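Local atomic coordinates of FACT complex subunit SPT16 (PDB entry 6A8M), a protein that probably serves, as part of the FACT complex, as a histone chaperone that reorganizes nucleosomes during transcription, replication and repair, here represented by its N-terminal peptidase-like domain. Residues T64-F69 with C73-S78; N14-L19 with F100-W105; S192-N197 with K233-E238. One frame throughout, in Å; residues are numbered along the deposited sequence.

How the contacts relate
Starting from the N terminus, helix 9-22 supplies the first half of contact 2, which closes a loop of 80 residues when strand 101-106 comes back to it. Contact 1, the hairpin 64-69 with 73-78, is nested inside that loop. The two are neighbours, their centres about 9 Å apart, because strands 72-77 and 101-106 lie side by side in the mixed sheet of the N-terminal lobe; together they tie three strands and the first helix into one unit. Contact 3 follows in series, joining helix 179-208 to the short helix 236-239 in the M24 peptidase-like part, with its centre about 37 Å from that of contact 2.

Contact 1. Residues T64-F69 with C73-S78; sequences TLIAVF and CVVITS
A beta hairpin in the six-stranded mixed sheet of the N-terminal lobe brings Thr-64 to Val-68 against Cys-73 to Thr-77, the two strands running antiparallel at 175° with their axes 4.6 Å apart. Leu-65 with Ile-76 and Ala-67 with Val-74 are the hydrogen-bonded pairs, each exchanging two N-H...O bonds; Ala-67 N to Val-74 O, at 2.8 Å, is nearly straight (168°). Ile-66 with Val-75 and Val-68 with Cys-73 are the non-hydrogen-bonded pairs, and their side chains project from the face opposite to that of Leu-65, Ala-67, Val-74 and Ile-76. There Ile-66 turns CG2 to the sulfur of Cys-73, with CG2 and SG 3.9 Å apart. On the face of Leu-65 and Ile-76, which lies under helix 113-128, the CB atoms of these two residues meet at 4.1 Å. Nearer the turn, the ring of Phe-69 reaches across obliquely, its CE1 lying 4.1 Å from Val-74 CG2. At the far end Thr-64 and Thr-77 lie side by side and point the same way. With Thr-77 OG1 anti to the backbone N (chi1 -162°), this hydroxyl donates to Thr-64 OG1 at 2.8 Å, while Thr-64 OG1 is also hydrogen-bonded to the backbone oxygen of Pro-62.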
# COMPACT_ATOMS: atom_id res chain seq x y z
N THR A 64 -12.70 -9.57 15.79
CA THR A 64 -11.74 -10.63 16.03
C THR A 64 -10.54 -10.06 16.76
O THR A 64 -10.07 -8.97 16.43
CB THR A 64 -11.27 -11.26 14.70
OG1 THR A 64 -12.37 -11.93 14.10
CG2 THR A 64 -10.12 -12.25 14.92
N LEU A 65 -10.05 -10.80 17.75
CA LEU A 65 -8.84 -10.44 18.46
C LEU A 65 -7.77 -11.50 18.18
O LEU A 65 -8.05 -12.70 18.22
CB LEU A 65 -9.10 -10.33 19.96
CG LEU A 65 -7.93 -9.88 20.84
CD1 LEU A 65 -8.47 -9.21 22.10
CD2 LEU A 65 -7.04 -11.05 21.21
N ILE A 66 -6.55 -11.05 17.94
CA ILE A 66 -5.40 -11.93 17.78
C ILE A 66 -4.32 -11.44 18.74
O ILE A 66 -3.92 -10.28 18.68
CB ILE A 66 -4.87 -11.92 16.34
CG1 ILE A 66 -5.98 -12.29 15.35
CG2 ILE A 66 -3.62 -12.82 16.22
CD1 ILE A 66 -5.57 -12.12 13.85
N ALA A 67 -3.85 -12.32 19.60
CA ALA A 67 -2.75 -12.01 20.49
C ALA A 67 -1.63 -13.01 20.27
O ALA A 67 -1.89 -14.20 20.06
CB ALA A 67 -3.18 -12.03 21.96
N VAL A 68 -0.39 -12.53 20.30
CA VAL A 68 0.78 -13.34 19.95
C VAL A 68 1.74 -13.37 21.13
O VAL A 68 1.99 -12.33 21.76
CB VAL A 68 1.50 -12.82 18.69
CG1 VAL A 68 2.53 -13.83 18.26
CG2 VAL A 68 0.49 -12.56 17.53
N PHE A 69 2.30 -14.55 21.41
CA PHE A 69 3.24 -14.78 22.50
C PHE A 69 4.38 -15.65 21.99
O PHE A 69 4.31 -16.23 20.91
CB PHE A 69 2.56 -15.48 23.69
CG PHE A 69 1.28 -14.83 24.13
CD1 PHE A 69 0.08 -15.15 23.52
CD2 PHE A 69 1.27 -13.92 25.17
CE1 PHE A 69 -1.10 -14.54 23.92
CE2 PHE A 69 0.11 -13.33 25.58
CZ PHE A 69 -1.08 -13.63 24.96
N CYS A 73 -0.52 -18.39 20.36
CA CYS A 73 -1.33 -17.33 19.78
C CYS A 73 -2.76 -17.61 20.20
O CYS A 73 -3.19 -18.76 20.23
CB CYS A 73 -1.19 -17.31 18.25
SG CYS A 73 -2.38 -16.28 17.37
N VAL A 74 -3.48 -16.55 20.58
CA VAL A 74 -4.90 -16.65 20.91
C VAL A 74 -5.66 -15.87 19.86
O VAL A 74 -5.33 -14.72 19.58
CB VAL A 74 -5.20 -16.11 22.32
CG1 VAL A 74 -6.71 -16.14 22.58
CG2 VAL A 74 -4.46 -16.91 23.37
N VAL A 75 -6.67 -16.51 19.26
CA VAL A 75 -7.61 -15.85 18.36
C VAL A 75 -8.98 -15.94 19.00
O VAL A 75 -9.46 -17.04 19.30
CB VAL A 75 -7.62 -16.53 16.97
CG1 VAL A 75 -8.56 -15.81 16.04
CG2 VAL A 75 -6.21 -16.58 16.41
N ILE A 76 -9.62 -14.78 19.21
CA ILE A 76 -11.00 -14.72 19.69
C ILE A 76 -11.84 -14.32 18.50
O ILE A 76 -11.65 -13.23 17.94
CB ILE A 76 -11.17 -13.71 20.84
CG1 ILE A 76 -10.23 -14.03 22.00
CG2 ILE A 76 -12.66 -13.63 21.28
CD1 ILE A 76 -10.27 -12.99 23.12
N THR A 77 -12.74 -15.19 18.08
CA THR A 77 -13.53 -14.92 16.89
C THR A 77 -14.78 -15.79 16.91
O THR A 77 -14.92 -16.69 17.74
CB THR A 77 -12.70 -15.15 15.61
OG1 THR A 77 -13.34 -14.49 14.51
CG2 THR A 77 -12.55 -16.65 15.31
N SER A 78 -15.69 -15.51 15.99
CA SER A 78 -17.00 -16.14 16.03
C SER A 78 -16.92 -17.61 15.61
O SER A 78 -15.94 -18.06 15.01
CB SER A 78 -17.96 -15.41 15.10
OG SER A 78 -17.54 -15.58 13.75

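Contact 2. Residues N14-L19 with F100-W105; sequences NRLLAL and FKIELW
Helix residues Leu-16 and Leu-17 face Phe-100, just before strand 101-106, and Ile-102 within it, across a backbone separation of 8.7 Å between the CA atoms of Leu-17 and Phe-100 and 10.2 Å between those of Leu-16 and Ile-102, so the gap is bridged by side chains alone. The ring of Phe-100 is met in two different ways. Leu-17 brings its CD2 methyl over one face in a CH-pi contact, 4.1 Å from the ring centroid and 19° off the ring normal; the methyl is displaced toward the rim on the CG and CD2 side. Leu-16 instead comes to the ring's edge, its CD2 near the ring plane and 3.8 Å from Phe-100 CE2. That same methyl continues to Ile-102, where Leu-16 CD2 and Ile-102 CD1 meet tip to tip at 3.9 Å, so one branch of one leucine serves both Phe-100 and Ile-102. Phe-100 holds CG anti to its own nitrogen (chi1 -168°), which carries the ring out toward the helix, one face under Leu-17 CD2 and the CE2 edge toward Leu-16 CD2. With an alanine here, lacking the ring, Leu-17 CD2 and Leu-16 CD2 would lose their aromatic partner, and a gap would probably open between helix and strand. No hydrogen bond crosses this apolar interface. Its strand side is continued by helix 79-95, whose Val-89 and Met-92 also touch Ile-102, and by Cys-73 of the adjoining strand, which packs on Phe-100. This is helix-on-sheet packing of a layered alpha/beta fold: helix 9-22 lies on the mixed sheet of the Spt16 N-terminal lobe near its outermost strand, 101-106.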
# COMPACT_ATOMS: atom_id res chain seq x y z
N ASN A 14 3.89 -19.70 8.05
CA ASN A 14 5.19 -19.05 7.89
C ASN A 14 5.16 -17.61 8.37
O ASN A 14 6.12 -17.14 9.01
CB ASN A 14 5.62 -19.11 6.42
CG ASN A 14 6.05 -20.50 6.01
OD1 ASN A 14 6.41 -21.33 6.85
ND2 ASN A 14 6.01 -20.76 4.71
N ARG A 15 4.07 -16.90 8.11
CA ARG A 15 4.01 -15.48 8.45
C ARG A 15 3.75 -15.28 9.94
O ARG A 15 4.33 -14.39 10.57
CB ARG A 15 2.95 -14.79 7.59
CG ARG A 15 3.33 -14.81 6.10
CD ARG A 15 2.33 -14.10 5.21
NE ARG A 15 2.69 -14.22 3.78
CZ ARG A 15 1.90 -13.86 2.77
NH1 ARG A 15 0.69 -13.38 3.01
NH2 ARG A 15 2.30 -14.04 1.51
N LEU A 16 2.87 -16.11 10.51
CA LEU A 16 2.63 -16.05 11.95
C LEU A 16 3.89 -16.41 12.73
O LEU A 16 4.22 -15.75 13.72
CB LEU A 16 1.49 -16.98 12.35
CG LEU A 16 1.16 -16.92 13.85
CD1 LEU A 16 0.79 -15.48 14.24
CD2 LEU A 16 0.03 -17.87 14.21
N LEU A 17 4.62 -17.45 12.29
CA LEU A 17 5.86 -17.80 12.97
C LEU A 17 6.93 -16.73 12.78
O LEU A 17 7.69 -16.44 13.71
CB LEU A 17 6.36 -19.16 12.49
CG LEU A 17 5.48 -20.34 12.92
CD1 LEU A 17 6.14 -21.64 12.51
CD2 LEU A 17 5.25 -20.31 14.42
N ALA A 18 6.99 -16.11 11.59
CA ALA A 18 7.91 -14.98 11.41
C ALA A 18 7.60 -13.85 12.39
O ALA A 18 8.51 -13.25 12.97
CB ALA A 18 7.86 -14.46 9.98
N LEU A 19 6.31 -13.57 12.60
CA LEU A 19 5.90 -12.54 13.56
C LEU A 19 6.29 -12.92 14.98
O LEU A 19 6.80 -12.08 15.74
CB LEU A 19 4.39 -12.33 13.46
CG LEU A 19 3.73 -11.36 14.44
CD1 LEU A 19 4.25 -9.94 14.29
CD2 LEU A 19 2.22 -11.41 14.22
N PHE A 100 4.77 -24.12 19.88
CA PHE A 100 3.86 -23.03 19.58
C PHE A 100 2.45 -23.60 19.47
O PHE A 100 2.21 -24.52 18.69
CB PHE A 100 4.27 -22.35 18.27
CG PHE A 100 3.58 -21.06 18.01
CD1 PHE A 100 3.99 -19.90 18.65
CD2 PHE A 100 2.55 -20.98 17.09
CE1 PHE A 100 3.37 -18.70 18.40
CE2 PHE A 100 1.93 -19.77 16.83
CZ PHE A 100 2.35 -18.63 17.48
N LYS A 101 1.52 -23.03 20.23
CA LYS A 101 0.16 -23.56 20.30
C LYS A 101 -0.83 -22.44 20.03
O LYS A 101 -0.86 -21.45 20.76
CB LYS A 101 -0.11 -24.18 21.67
CG LYS A 101 -1.47 -24.83 21.80
CD LYS A 101 -1.79 -25.11 23.26
CE LYS A 101 -3.04 -25.96 23.36
NZ LYS A 101 -4.03 -25.55 22.32
N ILE A 102 -1.64 -22.60 18.98
CA ILE A 102 -2.69 -21.64 18.66
C ILE A 102 -3.97 -22.10 19.34
O ILE A 102 -4.37 -23.26 19.21
CB ILE A 102 -2.90 -21.54 17.14
CG1 ILE A 102 -1.63 -21.08 16.43
CG2 ILE A 102 -4.08 -20.61 16.81
CD1 ILE A 102 -1.73 -21.24 14.91
N GLU A 103 -4.63 -21.19 20.06
CA GLU A 103 -5.92 -21.46 20.68
C GLU A 103 -6.98 -20.60 20.01
O GLU A 103 -6.82 -19.38 19.90
CB GLU A 103 -5.88 -21.17 22.18
CG GLU A 103 -4.77 -21.88 22.90
CD GLU A 103 -4.79 -21.64 24.39
OE1 GLU A 103 -3.78 -21.96 25.05
OE2 GLU A 103 -5.81 -21.15 24.90
N LEU A 104 -8.06 -21.24 19.57
CA LEU A 104 -9.23 -20.54 19.04
C LEU A 104 -10.25 -20.46 20.17
O LEU A 104 -10.83 -21.48 20.56
CB LEU A 104 -9.80 -21.26 17.82
CG LEU A 104 -8.76 -21.53 16.75
CD1 LEU A 104 -9.32 -22.36 15.60
CD2 LEU A 104 -8.26 -20.20 16.23
N TRP A 105 -10.46 -19.26 20.69
CA TRP A 105 -11.54 -19.01 21.65
C TRP A 105 -12.76 -18.50 20.89
O TRP A 105 -12.69 -17.46 20.21
CB TRP A 105 -11.10 -17.99 22.70
CG TRP A 105 -9.88 -18.37 23.52
CD1 TRP A 105 -9.16 -19.54 23.47
CD2 TRP A 105 -9.22 -17.55 24.48
NE1 TRP A 105 -8.10 -19.49 24.36
CE2 TRP A 105 -8.11 -18.28 24.99
CE3 TRP A 105 -9.45 -16.25 24.96
CZ2 TRP A 105 -7.26 -17.76 25.96
CZ3 TRP A 105 -8.60 -15.74 25.93
CH2 TRP A 105 -7.52 -16.49 26.41

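Contact 3. Residues S192-N197 with K233-E238; sequences SDKFMN and KKLSPE
Lys-194, on helix 179-208, and Leu-235, in the turn leading to helix 236-239, run past each other in opposite directions, so that the aliphatic part of the lysine lies along one branch of the leucine. Leu-235 CD2 does the touching: it sits 3.8 Å from Lys-194 CE and 4.0 Å from Lys-194 CG. A bend at chi2 (-60°) turns the outer part of the lysine chain, so that CE as well as CG comes near this methyl. Beyond the leucine, Glu-238 approaches from the direction opposite to Lys-194 and turns its carboxylate to the ammonium group. The two charged ends form a salt bridge through Lys-194 NZ and Glu-238 OE2, but these atoms are modelled too close together, and the exact geometry is doubtful. The turn that presents Leu-235 is a type I beta turn from Lys-233 to Ser-236. Lys-233 O accepts from both the backbone N and the OG of Ser-236, the latter at 2.8 Å. The other carboxylate oxygen, Glu-238 OE1, makes a salt bridge with Arg-190, on helix 179-208 like Lys-194. Arg-190 and Lys-194 stand one helical turn apart, so Glu-238 lies near two basic groups that would probably favour its carboxylate form, though the exact Lys-194 geometry remains uncertain.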
# COMPACT_ATOMS: atom_id res chain seq x y z
N SER A 192 -3.32 -1.46 -13.10
CA SER A 192 -3.06 -0.02 -13.13
C SER A 192 -2.76 0.45 -14.55
O SER A 192 -3.23 1.52 -14.96
CB SER A 192 -1.91 0.33 -12.19
OG SER A 192 -2.33 0.20 -10.84
N ASP A 193 -1.93 -0.30 -15.28
CA ASP A 193 -1.66 -0.01 -16.68
C ASP A 193 -2.95 0.13 -17.49
O ASP A 193 -3.09 1.06 -18.29
CB ASP A 193 -0.83 -1.14 -17.32
CG ASP A 193 0.65 -1.08 -16.99
OD1 ASP A 193 1.14 -0.06 -16.46
OD2 ASP A 193 1.32 -2.09 -17.30
N LYS A 194 -3.89 -0.81 -17.32
CA LYS A 194 -5.11 -0.78 -18.13
C LYS A 194 -5.93 0.47 -17.86
O LYS A 194 -6.50 1.05 -18.78
CB LYS A 194 -5.97 -2.01 -17.85
CG LYS A 194 -5.36 -3.31 -18.27
CD LYS A 194 -5.09 -3.29 -19.75
CE LYS A 194 -5.05 -4.69 -20.28
NZ LYS A 194 -4.96 -4.65 -21.76
N PHE A 195 -6.04 0.85 -16.59
CA PHE A 195 -6.81 2.03 -16.24
C PHE A 195 -6.09 3.32 -16.62
O PHE A 195 -6.75 4.29 -17.00
CB PHE A 195 -7.17 1.98 -14.75
CG PHE A 195 -8.28 1.01 -14.48
CD1 PHE A 195 -9.59 1.37 -14.77
CD2 PHE A 195 -8.03 -0.27 -14.05
CE1 PHE A 195 -10.64 0.47 -14.59
CE2 PHE A 195 -9.06 -1.18 -13.87
CZ PHE A 195 -10.37 -0.81 -14.13
N MET A 196 -4.75 3.35 -16.56
CA MET A 196 -4.06 4.52 -17.10
C MET A 196 -4.32 4.66 -18.60
O MET A 196 -4.51 5.78 -19.11
CB MET A 196 -2.55 4.46 -16.80
CG MET A 196 -1.78 5.72 -17.24
SD MET A 196 -2.42 7.27 -16.55
CE MET A 196 -1.83 7.15 -14.86
N ASN A 197 -4.34 3.54 -19.33
CA ASN A 197 -4.69 3.59 -20.75
C ASN A 197 -6.08 4.17 -20.95
O ASN A 197 -6.29 5.01 -21.84
CB ASN A 197 -4.62 2.21 -21.39
CG ASN A 197 -5.04 2.25 -22.85
OD1 ASN A 197 -4.35 2.85 -23.67
ND2 ASN A 197 -6.20 1.67 -23.18
N LYS A 233 -13.85 -8.99 -16.68
CA LYS A 233 -13.73 -10.39 -17.07
C LYS A 233 -12.82 -10.55 -18.28
O LYS A 233 -12.05 -11.52 -18.37
CB LYS A 233 -15.11 -10.98 -17.38
CG LYS A 233 -15.76 -11.75 -16.24
CD LYS A 233 -16.82 -10.91 -15.54
CE LYS A 233 -17.27 -11.52 -14.22
NZ LYS A 233 -18.19 -10.61 -13.47
N LYS A 234 -12.90 -9.62 -19.22
CA LYS A 234 -12.12 -9.73 -20.45
C LYS A 234 -10.65 -9.42 -20.26
O LYS A 234 -9.87 -9.57 -21.21
CB LYS A 234 -12.70 -8.80 -21.51
CG LYS A 234 -14.04 -9.24 -22.02
CD LYS A 234 -14.80 -8.02 -22.46
CE LYS A 234 -15.63 -8.23 -23.66
NZ LYS A 234 -16.21 -6.89 -24.02
N LEU A 235 -10.26 -8.97 -19.07
CA LEU A 235 -8.85 -8.80 -18.76
C LEU A 235 -8.17 -10.11 -18.42
O LEU A 235 -6.94 -10.14 -18.35
CB LEU A 235 -8.68 -7.84 -17.58
CG LEU A 235 -9.14 -6.40 -17.77
CD1 LEU A 235 -8.90 -5.63 -16.51
CD2 LEU A 235 -8.42 -5.78 -18.95
N SER A 236 -8.93 -11.18 -18.19
CA SER A 236 -8.32 -12.41 -17.70
C SER A 236 -7.19 -12.93 -18.57
O SER A 236 -6.18 -13.39 -18.01
CB SER A 236 -9.40 -13.49 -17.54
OG SER A 236 -10.40 -13.03 -16.67
N PRO A 237 -7.25 -12.88 -19.91
CA PRO A 237 -6.11 -13.38 -20.69
C PRO A 237 -4.82 -12.61 -20.44
O PRO A 237 -3.74 -13.18 -20.57
CB PRO A 237 -6.58 -13.23 -22.15
CG PRO A 237 -7.74 -12.28 -22.09
CD PRO A 237 -8.39 -12.54 -20.78
N GLU A 238 -4.90 -11.32 -20.10
CA GLU A 238 -3.68 -10.61 -19.76
C GLU A 238 -3.24 -10.91 -18.34
O GLU A 238 -2.04 -10.90 -18.06
CB GLU A 238 -3.86 -9.10 -19.92
CG GLU A 238 -3.97 -8.61 -21.33
CD GLU A 238 -3.33 -7.26 -21.51
OE1 GLU A 238 -2.35 -6.96 -20.79
OE2 GLU A 238 -3.80 -6.50 -22.37